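Local coordinates for putative uncharacterized protein (Pseudomonas phage 201phi2-1, PDB 3R4V), which is of unknown function but belongs to the phage tubulin-like proteins and binds guanosine-5'-diphosphate, at residues A[216-219]-A[220-224]. Residues are numbered along the deposited sequence; the frame is centred on the assembly and turned at random.
Sequences TRKD and AENVP
Arg217 and Glu221 form an i to i+4 salt bridge along the short helix 217-221, in the C-terminal domain of this phage tubulin-like protein. Two guanidinium nitrogens close side-on upon one oxygen: NE of Arg217 lies 2.9 Å from OE2 of Glu221, and NH2 joins it with a longer, more bent bond. OE2 sits in the guanidinium plane, but the carboxylate is turned 81° against that plane, and both nitrogens come from the same face of it. The first torsion of Arg217, 171°, puts CG trans to the main-chain nitrogen, and the extended chain beyond it carries NE up to the glutamate. One water links NH2 of Arg217 to OE2 of Glu221; a second joins NZ of Lys218 to OE1, so both carboxylate oxygens have partners and the lysine is tied in through the water, its NZ being 5.3 Å from OE1 of Glu221.

At the start of the helix Thr216 is the N-cap: its OG1 accepts from N of Asp219 at 3.0 Å and donates to OD2 of the same residue at 2.6 Å, meeting the carboxylate from above its plane. Beneath the salt bridge, N of Glu221 bonds O of Arg217 at 2.8 Å, whereas N of Asn222 makes just weak bonds to O of Lys218 and O of Asp219 as the helix ends. The buried side chains of Ala220 and Val223 pack on strand 264-270, Ala220 resting on His266 of that strand and on Phe242 of a nearby loop, while Val223 reaches His212 of strand 208-214. Within the turn itself, CG2 of Val223 packs 3.9 Å from O of Asp219.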
ATOM      1  N   THR A 216     -21.582  -1.843  -3.652  1.00 25.98           N
ATOM      2  CA  THR A 216     -22.991  -1.727  -3.258  1.00 25.48           C
ATOM      3  C   THR A 216     -23.166  -0.653  -2.194  1.00 27.64           C
ATOM      4  O   THR A 216     -22.221  -0.303  -1.483  1.00 31.42           O
ATOM      5  CB  THR A 216     -23.560  -3.018  -2.648  1.00 30.17           C
ATOM      6  OG1 THR A 216     -22.814  -3.347  -1.469  1.00 28.08           O
ATOM      7  CG2 THR A 216     -23.508  -4.178  -3.646  1.00 34.73           C
ATOM      8  N   ARG A 217     -24.385  -0.149  -2.070  1.00 28.08           N
ATOM      9  CA  ARG A 217     -24.678   0.802  -1.008  1.00 27.02           C
ATOM     10  C   ARG A 217     -24.519   0.105   0.336  1.00 31.48           C
ATOM     11  O   ARG A 217     -23.943   0.660   1.260  1.00 33.43           O
ATOM     12  CB  ARG A 217     -26.086   1.370  -1.158  1.00 34.83           C
ATOM     13  CG  ARG A 217     -26.551   2.209   0.019  1.00 39.99           C
ATOM     14  CD  ARG A 217     -28.009   2.626  -0.138  1.00 51.99           C
ATOM     15  NE  ARG A 217     -28.559   3.131   1.115  1.00 60.23           N
ATOM     16  CZ  ARG A 217     -29.785   3.624   1.247  1.00 70.36           C
ATOM     17  NH1 ARG A 217     -30.596   3.680   0.200  1.00 72.39           N
ATOM     18  NH2 ARG A 217     -30.198   4.060   2.430  1.00 72.73           N
ATOM     19  N   LYS A 218     -25.021  -1.124   0.424  1.00 28.12           N
ATOM     20  CA  LYS A 218     -25.051  -1.882   1.675  1.00 33.41           C
ATOM     21  C   LYS A 218     -23.656  -2.079   2.268  1.00 32.59           C
ATOM     22  O   LYS A 218     -23.448  -1.854   3.458  1.00 35.63           O
ATOM     23  CB  LYS A 218     -25.700  -3.250   1.449  1.00 36.89           C
ATOM     24  CG  LYS A 218     -26.243  -3.917   2.703  1.00 51.61           C
ATOM     25  CD  LYS A 218     -27.594  -3.335   3.090  1.00 66.71           C
ATOM     26  CE  LYS A 218     -28.217  -4.098   4.249  1.00 79.36           C
ATOM     27  NZ  LYS A 218     -27.384  -4.026   5.484  1.00 84.44           N
ATOM     28  N   ASP A 219     -22.718  -2.516   1.433  1.00 27.38           N
ATOM     29  CA  ASP A 219     -21.340  -2.728   1.851  1.00 29.11           C
ATOM     30  C   ASP A 219     -20.692  -1.412   2.266  1.00 30.86           C
ATOM     31  O   ASP A 219     -19.918  -1.367   3.222  1.00 30.69           O
ATOM     32  CB  ASP A 219     -20.513  -3.346   0.708  1.00 33.02           C
ATOM     33  CG  ASP A 219     -20.913  -4.782   0.387  1.00 40.50           C
ATOM     34  OD1 ASP A 219     -21.137  -5.559   1.338  1.00 38.89           O
ATOM     35  OD2 ASP A 219     -20.995  -5.135  -0.817  1.00 35.73           O
ATOM     36  N   ALA A 220     -20.984  -0.345   1.528  1.00 25.59           N
ATOM     37  CA  ALA A 220     -20.364   0.945   1.817  1.00 25.85           C
ATOM     38  C   ALA A 220     -20.900   1.511   3.130  1.00 33.66           C
ATOM     39  O   ALA A 220     -20.134   2.081   3.915  1.00 27.57           O
ATOM     40  CB  ALA A 220     -20.583   1.929   0.672  1.00 23.40           C
ATOM     41  N   GLU A 221     -22.205   1.338   3.368  1.00 28.57           N
ATOM     42  CA  GLU A 221     -22.841   1.783   4.615  1.00 27.75           C
ATOM     43  C   GLU A 221     -22.299   1.035   5.814  1.00 28.13           C
ATOM     44  O   GLU A 221     -22.354   1.530   6.931  1.00 34.35           O
ATOM     45  CB  GLU A 221     -24.355   1.553   4.606  1.00 28.29           C
ATOM     46  CG  GLU A 221     -25.139   2.391   3.638  1.00 39.78           C
ATOM     47  CD  GLU A 221     -26.633   2.134   3.760  1.00 48.90           C
ATOM     48  OE1 GLU A 221     -27.038   0.947   3.830  1.00 42.48           O
ATOM     49  OE2 GLU A 221     -27.395   3.122   3.798  1.00 54.54           O
ATOM     50  N   ASN A 222     -21.797  -0.170   5.587  1.00 27.48           N
ATOM     51  CA  ASN A 222     -21.274  -0.959   6.688  1.00 36.95           C
ATOM     52  C   ASN A 222     -19.825  -0.627   7.081  1.00 35.46           C
ATOM     53  O   ASN A 222     -19.292  -1.216   8.022  1.00 33.82           O
ATOM     54  CB  ASN A 222     -21.444  -2.453   6.407  1.00 38.81           C
ATOM     55  CG  ASN A 222     -22.911  -2.852   6.221  1.00 52.36           C
ATOM     56  OD1 ASN A 222     -23.824  -2.183   6.718  1.00 53.66           O
ATOM     57  ND2 ASN A 222     -23.136  -3.949   5.499  1.00 51.19           N
ATOM     58  N   VAL A 223     -19.192   0.314   6.380  1.00 32.14           N
ATOM     59  CA  VAL A 223     -17.864   0.776   6.792  1.00 25.81           C
ATOM     60  C   VAL A 223     -18.038   1.572   8.087  1.00 26.57           C
ATOM     61  O   VAL A 223     -18.766   2.557   8.116  1.00 24.75           O
ATOM     62  CB  VAL A 223     -17.200   1.674   5.724  1.00 21.05           C
ATOM     63  CG1 VAL A 223     -15.879   2.225   6.238  1.00 18.33           C
ATOM     64  CG2 VAL A 223     -16.993   0.909   4.421  1.00 26.14           C
ATOM     65  N   PRO A 224     -17.390   1.137   9.173  1.00 26.63           N
ATOM     66  CA  PRO A 224     -17.636   1.822  10.452  1.00 31.73           C
ATOM     67  C   PRO A 224     -16.964   3.199  10.541  1.00 26.86           C
ATOM     68  O   PRO A 224     -15.848   3.389  10.030  1.00 23.66           O
ATOM     69  CB  PRO A 224     -17.034   0.861  11.488  1.00 30.17           C
ATOM     70  CG  PRO A 224     -16.011   0.085  10.731  1.00 31.18           C
ATOM     71  CD  PRO A 224     -16.526  -0.047   9.322  1.00 26.13           C
TER
HETATM   72  O   HOH W   1     -29.672   3.015   5.132  1.00 61.38           O
HETATM   73  O   HOH W   2     -27.245  -0.902   5.761  1.00 54.87           O